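Local atomic coordinates of cryptochrome DASH (Arabidopsis thaliana, PDB entry 2J4D), a protein that binds FAD and a folate light antenna, repairs cyclobutane pyrimidine dimers in single-stranded DNA, and may also act as a blue-light photoreceptor. Residues H83-P88 and W409-E414; G91-G96 and Q240-G245; M380-T385 and A465-Q470. One frame throughout, in Å; residues are numbered along the deposited sequence.

Interaction 1: H83-P88 and W409-E414. With MHF (5,10-methenyl-6,7,8-trihydrofolic acid), chain D.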
loop_
_atom_site.group_PDB
_atom_site.type_symbol
_atom_site.label_atom_id
_atom_site.label_comp_id
_atom_site.label_asym_id
_atom_site.label_seq_id
_atom_site.Cartn_x
_atom_site.Cartn_y
_atom_site.Cartn_z
ATOM N N HIS A 83 16.051 -6.456 -4.811
ATOM C CA HIS A 83 17.334 -5.855 -5.155
ATOM C C HIS A 83 18.631 -6.385 -4.559
ATOM O O HIS A 83 19.528 -6.824 -5.291
ATOM C CB HIS A 83 17.237 -4.344 -4.911
ATOM C CG HIS A 83 18.377 -3.557 -5.479
ATOM N ND1 HIS A 83 19.589 -3.429 -4.834
ATOM C CD2 HIS A 83 18.483 -2.841 -6.624
ATOM C CE1 HIS A 83 20.390 -2.665 -5.556
ATOM N NE2 HIS A 83 19.744 -2.294 -6.647
ATOM N N PHE A 84 18.742 -6.335 -3.241
ATOM C CA PHE A 84 19.958 -6.779 -2.579
ATOM C C PHE A 84 20.030 -8.247 -2.188
ATOM O O PHE A 84 21.074 -8.862 -2.348
ATOM C CB PHE A 84 20.214 -5.919 -1.331
ATOM C CG PHE A 84 20.543 -4.482 -1.640
ATOM C CD1 PHE A 84 21.763 -4.143 -2.219
ATOM C CD2 PHE A 84 19.625 -3.471 -1.374
ATOM C CE1 PHE A 84 22.065 -2.816 -2.532
ATOM C CE2 PHE A 84 19.915 -2.135 -1.682
ATOM C CZ PHE A 84 21.138 -1.808 -2.262
ATOM N N PHE A 85 18.928 -8.812 -1.698
ATOM C CA PHE A 85 18.926 -10.192 -1.224
ATOM C C PHE A 85 18.148 -11.200 -2.048
ATOM O O PHE A 85 18.001 -12.357 -1.660
ATOM C CB PHE A 85 18.446 -10.198 0.225
ATOM C CG PHE A 85 19.286 -9.344 1.118
ATOM C CD1 PHE A 85 20.555 -9.766 1.505
ATOM C CD2 PHE A 85 18.869 -8.067 1.472
ATOM C CE1 PHE A 85 21.405 -8.926 2.227
ATOM C CE2 PHE A 85 19.708 -7.215 2.191
ATOM C CZ PHE A 85 20.980 -7.644 2.567
ATOM N N ASN A 86 17.655 -10.741 -3.189
ATOM C CA ASN A 86 16.908 -11.559 -4.123
ATOM C C ASN A 86 15.797 -12.479 -3.622
ATOM O O ASN A 86 15.758 -13.664 -3.973
ATOM C CB ASN A 86 17.887 -12.357 -4.987
ATOM C CG ASN A 86 18.892 -11.465 -5.680
ATOM O OD1 ASN A 86 19.992 -11.237 -5.174
ATOM N ND2 ASN A 86 18.507 -10.929 -6.835
ATOM N N PHE A 87 14.892 -11.940 -2.804
ATOM C CA PHE A 87 13.737 -12.713 -2.352
ATOM C C PHE A 87 12.751 -12.468 -3.497
ATOM O O PHE A 87 13.049 -11.686 -4.392
ATOM C CB PHE A 87 13.152 -12.139 -1.054
ATOM C CG PHE A 87 14.153 -11.985 0.056
ATOM C CD1 PHE A 87 15.188 -12.904 0.216
ATOM C CD2 PHE A 87 14.029 -10.948 0.975
ATOM C CE1 PHE A 87 16.085 -12.792 1.281
ATOM C CE2 PHE A 87 14.912 -10.825 2.041
ATOM C CZ PHE A 87 15.944 -11.750 2.196
ATOM N N PRO A 88 11.579 -13.128 -3.502
ATOM C CA PRO A 88 10.645 -12.868 -4.611
ATOM C C PRO A 88 10.257 -11.377 -4.627
ATOM O O PRO A 88 9.981 -10.803 -3.573
ATOM C CB PRO A 88 9.453 -13.758 -4.278
ATOM C CG PRO A 88 10.083 -14.894 -3.500
ATOM C CD PRO A 88 11.072 -14.190 -2.615
ATOM N N TRP A 409 19.644 -4.027 8.066
ATOM C CA TRP A 409 18.211 -3.720 8.044
ATOM C C TRP A 409 17.490 -3.970 6.721
ATOM O O TRP A 409 16.286 -4.240 6.700
ATOM C CB TRP A 409 17.958 -2.271 8.496
ATOM C CG TRP A 409 18.435 -1.189 7.547
ATOM C CD1 TRP A 409 19.648 -0.553 7.563
ATOM C CD2 TRP A 409 17.695 -0.607 6.463
ATOM N NE1 TRP A 409 19.704 0.390 6.557
ATOM C CE2 TRP A 409 18.521 0.374 5.868
ATOM C CE3 TRP A 409 16.412 -0.824 5.938
ATOM C CZ2 TRP A 409 18.105 1.142 4.769
ATOM C CZ3 TRP A 409 15.997 -0.058 4.842
ATOM C CH2 TRP A 409 16.844 0.913 4.272
ATOM N N ARG A 410 18.218 -3.895 5.616
ATOM C CA ARG A 410 17.598 -4.103 4.316
ATOM C C ARG A 410 17.134 -5.550 4.133
ATOM O O ARG A 410 16.292 -5.835 3.288
ATOM C CB ARG A 410 18.574 -3.668 3.216
ATOM C CG ARG A 410 18.956 -2.185 3.359
ATOM C CD ARG A 410 20.139 -1.810 2.508
ATOM N NE ARG A 410 21.306 -2.612 2.844
ATOM C CZ ARG A 410 22.364 -2.748 2.053
ATOM N NH1 ARG A 410 22.401 -2.132 0.879
ATOM N NH2 ARG A 410 23.377 -3.512 2.428
ATOM N N MET A 411 17.671 -6.469 4.930
ATOM C CA MET A 411 17.231 -7.847 4.817
ATOM C C MET A 411 15.789 -7.870 5.298
ATOM O O MET A 411 14.934 -8.530 4.705
ATOM C CB MET A 411 18.089 -8.774 5.682
ATOM C CG MET A 411 19.494 -8.941 5.167
ATOM S SD MET A 411 20.420 -10.115 6.160
ATOM C CE MET A 411 20.152 -11.609 5.224
ATOM N N GLY A 412 15.523 -7.137 6.374
ATOM C CA GLY A 412 14.173 -7.073 6.902
ATOM C C GLY A 412 13.252 -6.287 5.976
ATOM O O GLY A 412 12.095 -6.664 5.762
ATOM N N ALA A 413 13.766 -5.199 5.410
ATOM C CA ALA A 413 12.970 -4.373 4.504
ATOM C C ALA A 413 12.581 -5.126 3.231
ATOM O O ALA A 413 11.449 -4.986 2.748
ATOM C CB ALA A 413 13.731 -3.083 4.149
ATOM N N GLU A 414 13.502 -5.928 2.691
ATOM C CA GLU A 414 13.212 -6.687 1.477
ATOM C C GLU A 414 12.244 -7.828 1.739
ATOM O O GLU A 414 11.453 -8.198 0.857
ATOM C CB GLU A 414 14.506 -7.208 0.821
ATOM C CG GLU A 414 15.245 -6.107 0.038
ATOM C CD GLU A 414 16.374 -6.609 -0.853
ATOM O OE1 GLU A 414 16.516 -7.833 -1.047
ATOM O OE2 GLU A 414 17.116 -5.753 -1.379
HETATM N N1 MHF D . 10.566 -0.969 -4.815
HETATM C C2 MHF D . 9.956 -0.053 -5.640
HETATM N NA2 MHF D . 8.599 -0.083 -5.775
HETATM N N3 MHF D . 10.667 0.866 -6.315
HETATM C C4 MHF D . 12.031 0.913 -6.227
HETATM O O4 MHF D . 12.670 1.760 -6.864
HETATM C C4A MHF D . 12.703 -0.032 -5.398
HETATM N N5 MHF D . 14.113 -0.105 -5.264
HETATM C C6 MHF D . 14.796 -1.310 -4.677
HETATM C C7 MHF D . 14.009 -1.678 -3.399
HETATM N N8 MHF D . 12.593 -1.898 -3.840
HETATM C C8A MHF D . 11.944 -0.977 -4.676
HETATM C C9 MHF D . 16.281 -0.905 -4.462
HETATM N N10 MHF D . 16.276 0.540 -4.800
HETATM C C11 MHF D . 15.200 0.730 -5.782
HETATM C C12 MHF D . 20.009 2.150 -6.201
HETATM C C13 MHF D . 19.928 1.403 -4.986
HETATM C C14 MHF D . 18.715 0.865 -4.558
HETATM C C15 MHF D . 17.532 1.044 -5.323
HETATM C C16 MHF D . 17.617 1.783 -6.569
HETATM C C17 MHF D . 18.844 2.325 -7.001
HETATM C C MHF D . 21.312 2.751 -6.591
HETATM O O MHF D . 22.282 2.593 -5.858
HETATM N N MHF D . 21.438 3.482 -7.722
HETATM C CA MHF D . 22.726 4.085 -8.063
HETATM C CB MHF D . 22.862 4.243 -9.577
HETATM C CG MHF D . 22.781 2.946 -10.341
HETATM C CD MHF D . 23.840 1.958 -9.904
HETATM O OE1 MHF D . 25.030 2.203 -10.193
HETATM O OE2 MHF D . 23.482 0.948 -9.256
HETATM C CT MHF D . 22.856 5.459 -7.398
HETATM O O1 MHF D . 21.828 5.994 -6.931
HETATM O O2 MHF D . 23.982 5.995 -7.352
#
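Glu414 OE1 is held by two hydrogen bonds, one from the backbone N of Phe85 at 2.7 Å and one from the hydroxyl of Thr82, the residue before His83. Its twin OE2 takes the N-H of Phe84 at 2.5 Å, a notably short bond. Both oxygens use their syn lone pairs and both N-H...O angles are 156°, so the carboxylate grips two successive amides like a fork, its chain extended beyond CG. This ties the loop between strand 67-74 and helix 92-111, in the alpha/beta domain of the photolyase fold, to helix 409-419 of the FAD-binding domain. Arg410 brings its guanidinium over one face of Phe84 in a cation-pi contact, CZ 4.3 Å from the ring centroid and 3° off the normal, while Asp408 holds NH2 in a salt bridge. The opposite face of that ring lies under ND1 of His83, whose own ring meets the antenna folate, CG to MHF C9 being 3.5 Å. Met411 crosses Phe85 at about a right angle and sets CG 3.4 Å from the ring centroid, a CH-pi contact, with SD also over that face, a Met-aromatic contact. Phe87 turns its edge to the helix, CE2 lying 3.5 Å from Met411 O.

Interaction 2: G91-G96 and Q240-G245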
loop_
_atom_site.group_PDB
_atom_site.type_symbol
_atom_site.label_atom_id
_atom_site.label_comp_id
_atom_site.label_asym_id
_atom_site.label_seq_id
_atom_site.Cartn_x
_atom_site.Cartn_y
_atom_site.Cartn_z
ATOM N N GLY A 91 5.534 -11.446 -3.540
ATOM C CA GLY A 91 5.138 -12.708 -2.942
ATOM C C GLY A 91 3.753 -13.128 -3.403
ATOM O O GLY A 91 2.978 -12.318 -3.927
ATOM N N ALA A 92 3.439 -14.399 -3.183
ATOM C CA ALA A 92 2.166 -14.982 -3.590
ATOM C C ALA A 92 0.925 -14.270 -3.060
ATOM O O ALA A 92 -0.039 -14.074 -3.804
ATOM C CB ALA A 92 2.128 -16.459 -3.188
ATOM N N LEU A 93 0.932 -13.882 -1.788
ATOM C CA LEU A 93 -0.249 -13.223 -1.241
ATOM C C LEU A 93 -0.520 -11.860 -1.880
ATOM O O LEU A 93 -1.667 -11.560 -2.204
ATOM C CB LEU A 93 -0.154 -13.101 0.284
ATOM C CG LEU A 93 -0.129 -14.433 1.056
ATOM C CD1 LEU A 93 0.007 -14.151 2.533
ATOM C CD2 LEU A 93 -1.392 -15.234 0.791
ATOM N N ARG A 94 0.505 -11.030 -2.070
ATOM C CA ARG A 94 0.244 -9.739 -2.705
ATOM C C ARG A 94 -0.111 -9.973 -4.168
ATOM O O ARG A 94 -0.930 -9.257 -4.743
ATOM C CB ARG A 94 1.443 -8.778 -2.605
ATOM C CG ARG A 94 1.112 -7.406 -3.223
ATOM C CD ARG A 94 2.099 -6.284 -2.859
ATOM N NE ARG A 94 3.400 -6.446 -3.506
ATOM C CZ ARG A 94 4.495 -6.890 -2.891
ATOM N NH1 ARG A 94 4.448 -7.220 -1.605
ATOM N NH2 ARG A 94 5.644 -6.985 -3.560
ATOM N N GLY A 95 0.502 -10.980 -4.775
ATOM C CA GLY A 95 0.171 -11.286 -6.152
ATOM C C GLY A 95 -1.301 -11.652 -6.272
ATOM O O GLY A 95 -1.988 -11.228 -7.198
ATOM N N GLY A 96 -1.792 -12.451 -5.333
ATOM C CA GLY A 96 -3.193 -12.837 -5.362
ATOM C C GLY A 96 -4.101 -11.626 -5.190
ATOM O O GLY A 96 -5.138 -11.512 -5.844
ATOM N N GLN A 240 -0.890 -19.030 -3.145
ATOM C CA GLN A 240 -0.907 -19.267 -1.711
ATOM C C GLN A 240 -2.214 -18.686 -1.200
ATOM O O GLN A 240 -2.620 -17.603 -1.616
ATOM C CB GLN A 240 0.271 -18.562 -1.035
ATOM C CG GLN A 240 0.441 -18.913 0.434
ATOM C CD GLN A 240 1.584 -18.152 1.076
ATOM O OE1 GLN A 240 2.654 -18.008 0.483
ATOM N NE2 GLN A 240 1.368 -17.672 2.297
ATOM N N GLU A 241 -2.897 -19.407 -0.324
ATOM C CA GLU A 241 -4.141 -18.882 0.213
ATOM C C GLU A 241 -3.936 -18.627 1.697
ATOM O O GLU A 241 -3.034 -19.192 2.311
ATOM C CB GLU A 241 -5.287 -19.873 -0.011
ATOM C CG GLU A 241 -5.569 -20.190 -1.491
ATOM C CD GLU A 241 -5.764 -18.943 -2.369
ATOM O OE1 GLU A 241 -6.230 -17.909 -1.855
ATOM O OE2 GLU A 241 -5.468 -18.997 -3.587
ATOM N N VAL A 242 -4.757 -17.749 2.256
ATOM C CA VAL A 242 -4.677 -17.410 3.672
ATOM C C VAL A 242 -5.340 -18.532 4.459
ATOM O O VAL A 242 -6.520 -18.818 4.274
ATOM C CB VAL A 242 -5.403 -16.080 3.953
ATOM C CG1 VAL A 242 -5.418 -15.780 5.454
ATOM C CG2 VAL A 242 -4.709 -14.958 3.192
ATOM N N THR A 243 -4.576 -19.160 5.339
ATOM C CA THR A 243 -5.088 -20.267 6.132
ATOM C C THR A 243 -5.727 -19.831 7.452
ATOM O O THR A 243 -6.681 -20.456 7.914
ATOM C CB THR A 243 -3.954 -21.269 6.413
ATOM O OG1 THR A 243 -2.850 -20.578 7.007
ATOM C CG2 THR A 243 -3.479 -21.908 5.117
ATOM N N ARG A 244 -5.202 -18.761 8.046
ATOM C CA ARG A 244 -5.703 -18.240 9.321
ATOM C C ARG A 244 -5.666 -16.724 9.325
ATOM O O ARG A 244 -4.954 -16.120 8.530
ATOM C CB ARG A 244 -4.819 -18.687 10.479
ATOM C CG ARG A 244 -4.498 -20.152 10.558
ATOM C CD ARG A 244 -3.792 -20.399 11.880
ATOM N NE ARG A 244 -4.647 -19.981 12.983
ATOM C CZ ARG A 244 -4.226 -19.757 14.221
ATOM N NH1 ARG A 244 -2.946 -19.906 14.525
ATOM N NH2 ARG A 244 -5.095 -19.398 15.155
ATOM N N GLY A 245 -6.410 -16.117 10.247
ATOM C CA GLY A 245 -6.412 -14.669 10.365
ATOM C C GLY A 245 -7.128 -13.887 9.280
ATOM O O GLY A 245 -8.060 -14.374 8.652
HETATM O O HOH W 1 -1.712 -16.342 -3.988
#
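Gly91 is the N-cap of helix 92-111, and its O accepts the N-H of Gly95 in the first turn. This helix belongs to the alpha/beta domain of the photolyase fold, and its N-terminal turn rests here on the loop that runs between helix 194-204 and strand 245-248. Ala92 comes next and points at the loop: its CB meets CB of Gln240 at 3.5 Å, close packing between two small aliphatic groups. The backbone of the same residue reaches across through a single water, which donates to Ala92 O at 2.8 Å and accepts from Gln240 N at 2.9 Å.

Leu93 carries the larger part of the contact. With CG anti to the carbonyl carbon (chi1 -64°), its branched end swings toward the loop and crosses the Gln240 side chain obliquely, Leu93 CD2 coming to 4.1 Å from Val242 CG2. Gln240 is extended, CG anti to its backbone N, so that its amide reaches the leucine's branch point, NE2 standing 3.8 Å from Leu93 CG. That NE2 is not left to the leucine: it donates to Ser384 O near the end of helix 374-386, so one side chain bridges apolar and polar surroundings. An alanine at Leu93 would remove CG and both methyls and would probably loosen the packing on the Gln240 amide and on Val242. Leu93 CD2 also touches the loop backbone, 3.6 Å from Gln240 O.

Interaction 3: M380-T385 and A465-Q470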
loop_
_atom_site.group_PDB
_atom_site.type_symbol
_atom_site.label_atom_id
_atom_site.label_comp_id
_atom_site.label_asym_id
_atom_site.label_seq_id
_atom_site.Cartn_x
_atom_site.Cartn_y
_atom_site.Cartn_z
ATOM N N MET A 380 5.892 -12.426 12.852
ATOM C CA MET A 380 6.471 -12.897 11.596
ATOM C C MET A 380 5.599 -13.977 10.964
ATOM O O MET A 380 5.531 -14.099 9.739
ATOM C CB MET A 380 7.892 -13.420 11.824
ATOM C CG MET A 380 8.855 -12.362 12.365
ATOM S SD MET A 380 8.834 -10.816 11.408
ATOM C CE MET A 380 9.490 -11.418 9.819
ATOM N N LYS A 381 4.920 -14.760 11.797
ATOM C CA LYS A 381 4.047 -15.798 11.269
ATOM C C LYS A 381 2.799 -15.118 10.691
ATOM O O LYS A 381 2.285 -15.528 9.651
ATOM C CB LYS A 381 3.656 -16.789 12.373
ATOM C CG LYS A 381 2.982 -18.058 11.851
ATOM C CD LYS A 381 2.739 -19.079 12.962
ATOM C CE LYS A 381 4.049 -19.564 13.601
ATOM N NZ LYS A 381 4.944 -20.333 12.676
ATOM N N GLU A 382 2.312 -14.076 11.362
ATOM C CA GLU A 382 1.138 -13.360 10.860
ATOM C C GLU A 382 1.452 -12.843 9.455
ATOM O O GLU A 382 0.655 -12.974 8.524
ATOM C CB GLU A 382 0.779 -12.171 11.765
ATOM C CG GLU A 382 -0.462 -11.413 11.263
ATOM C CD GLU A 382 -0.840 -10.210 12.110
ATOM O OE1 GLU A 382 -0.317 -10.067 13.232
ATOM O OE2 GLU A 382 -1.677 -9.406 11.648
ATOM N N LEU A 383 2.638 -12.267 9.317
ATOM C CA LEU A 383 3.087 -11.716 8.043
ATOM C C LEU A 383 3.155 -12.736 6.905
ATOM O O LEU A 383 2.592 -12.508 5.837
ATOM C CB LEU A 383 4.462 -11.081 8.222
ATOM C CG LEU A 383 5.118 -10.558 6.940
ATOM C CD1 LEU A 383 4.267 -9.421 6.346
ATOM C CD2 LEU A 383 6.514 -10.074 7.265
ATOM N N SER A 384 3.846 -13.856 7.118
ATOM C CA SER A 384 3.962 -14.848 6.050
ATOM C C SER A 384 2.646 -15.574 5.749
ATOM O O SER A 384 2.457 -16.096 4.659
ATOM C CB SER A 384 5.070 -15.861 6.376
ATOM O OG SER A 384 4.812 -16.507 7.602
ATOM N N THR A 385 1.731 -15.582 6.708
ATOM C CA THR A 385 0.440 -16.241 6.544
ATOM C C THR A 385 -0.634 -15.353 5.918
ATOM O O THR A 385 -1.469 -15.829 5.146
ATOM C CB THR A 385 -0.117 -16.716 7.914
ATOM O OG1 THR A 385 0.857 -17.541 8.565
ATOM C CG2 THR A 385 -1.423 -17.496 7.733
ATOM N N ALA A 465 -0.715 -16.209 21.551
ATOM C CA ALA A 465 -1.427 -17.482 21.702
ATOM C C ALA A 465 -2.255 -17.819 20.466
ATOM O O ALA A 465 -2.394 -18.988 20.093
ATOM C CB ALA A 465 -2.336 -17.434 22.936
ATOM N N PHE A 466 -2.820 -16.796 19.837
ATOM C CA PHE A 466 -3.620 -17.015 18.644
ATOM C C PHE A 466 -2.740 -17.548 17.517
ATOM O O PHE A 466 -3.122 -18.479 16.806
ATOM C CB PHE A 466 -4.298 -15.706 18.203
ATOM C CG PHE A 466 -5.009 -15.811 16.884
ATOM C CD1 PHE A 466 -4.356 -15.490 15.696
ATOM C CD2 PHE A 466 -6.319 -16.283 16.823
ATOM C CE1 PHE A 466 -4.992 -15.641 14.464
ATOM C CE2 PHE A 466 -6.970 -16.440 15.595
ATOM C CZ PHE A 466 -6.304 -16.119 14.410
ATOM N N TRP A 467 -1.553 -16.966 17.365
ATOM C CA TRP A 467 -0.640 -17.366 16.298
ATOM C C TRP A 467 0.247 -18.561 16.613
ATOM O O TRP A 467 0.646 -19.297 15.707
ATOM C CB TRP A 467 0.233 -16.177 15.879
ATOM C CG TRP A 467 -0.533 -15.190 15.053
ATOM C CD1 TRP A 467 -0.973 -13.955 15.438
ATOM C CD2 TRP A 467 -1.049 -15.409 13.737
ATOM N NE1 TRP A 467 -1.743 -13.395 14.444
ATOM C CE2 TRP A 467 -1.807 -14.268 13.389
ATOM C CE3 TRP A 467 -0.950 -16.464 12.819
ATOM C CZ2 TRP A 467 -2.465 -14.149 12.158
ATOM C CZ3 TRP A 467 -1.606 -16.348 11.590
ATOM C CH2 TRP A 467 -2.353 -15.196 11.276
ATOM N N LEU A 468 0.557 -18.748 17.889
ATOM C CA LEU A 468 1.404 -19.854 18.314
ATOM C C LEU A 468 0.555 -20.707 19.256
ATOM O O LEU A 468 0.731 -20.675 20.474
ATOM C CB LEU A 468 2.645 -19.301 19.026
ATOM C CG LEU A 468 3.392 -18.222 18.220
ATOM C CD1 LEU A 468 4.506 -17.604 19.050
ATOM C CD2 LEU A 468 3.953 -18.831 16.949
ATOM N N GLN A 469 -0.376 -21.458 18.668
ATOM C CA GLN A 469 -1.304 -22.298 19.418
ATOM C C GLN A 469 -0.727 -23.145 20.549
ATOM O O GLN A 469 -1.453 -23.483 21.485
ATOM C CB GLN A 469 -2.100 -23.198 18.461
ATOM C CG GLN A 469 -1.303 -23.741 17.288
ATOM C CD GLN A 469 -1.061 -22.685 16.221
ATOM O OE1 GLN A 469 0.080 -22.420 15.833
ATOM N NE2 GLN A 469 -2.141 -22.077 15.740
ATOM N N GLN A 470 0.557 -23.489 20.486
ATOM C CA GLN A 470 1.147 -24.294 21.552
ATOM C C GLN A 470 1.288 -23.504 22.857
ATOM O O GLN A 470 1.755 -24.044 23.864
ATOM C CB GLN A 470 2.522 -24.848 21.144
ATOM C CG GLN A 470 3.621 -23.813 21.001
ATOM C CD GLN A 470 3.791 -23.339 19.570
ATOM O OE1 GLN A 470 2.826 -22.949 18.918
ATOM N NE2 GLN A 470 5.024 -23.370 19.079
#
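Trp467 lays its indole against helix 374-386, overlapping Glu382 so that Glu382 CA stands 3.8 Å from the centroid of the six-membered ring and 7° off the normal, a CH-pi contact. Two pieces of the helical FAD-binding domain meet here, helix 374-386 and the C-terminal end of helix 462-467. The tryptophan has CG anti to its carbonyl carbon (chi1 -75°), which sends the ring across to the neighbouring helix, while Phe466 CE1 lies over the opposite face toward the rim. Glu382 is extended, with CG anti to the backbone N, and crosses the indole obliquely: CG is 3.5 Å from Trp467 CZ2, and the carboxylate is within 8° of parallel to the ring. Its OE1 is hydrogen-bonded to the hydroxyl of Tyr463, one turn before Trp467. Thr385 meets the far end of the indole tip to tip, CB 4.0 Å from Trp467 CZ3. Its hydroxyl is turned back onto its own helix, Thr385 OG1 giving its proton to Lys381 O at 2.7 Å, above the carbonyl plane. Lys381 itself bends at chi3 and chi4 over the helix end, pressing CE against Leu468 CD2 at a tight 3.4 Å.

Interaction 3 is the buried contact, interaction 1 is partly buried and interaction 2 lies at the surface. The chemistry follows: 380-385 and 465-470 join by aromatic and aliphatic packing without a hydrogen bond between them, 83-88 and 409-414 add a carboxylate bonded to two backbone amides, and a cation-pi pair, beside the antenna folate, and 91-96 and 240-245 rely on light packing and a water. Interaction 1 joins the alpha/beta and FAD-binding domains, whereas interaction 3 stays within the latter. Interactions 2 and 3 touch: through Gln240 the 240-245 loop is tied to helix 374-386, which interaction 3 also holds, and Arg244 NH1 makes a probable hydrogen bond to Phe466 O. Interactions 1 and 2 adjoin only in sequence, their centres about 19 Å apart.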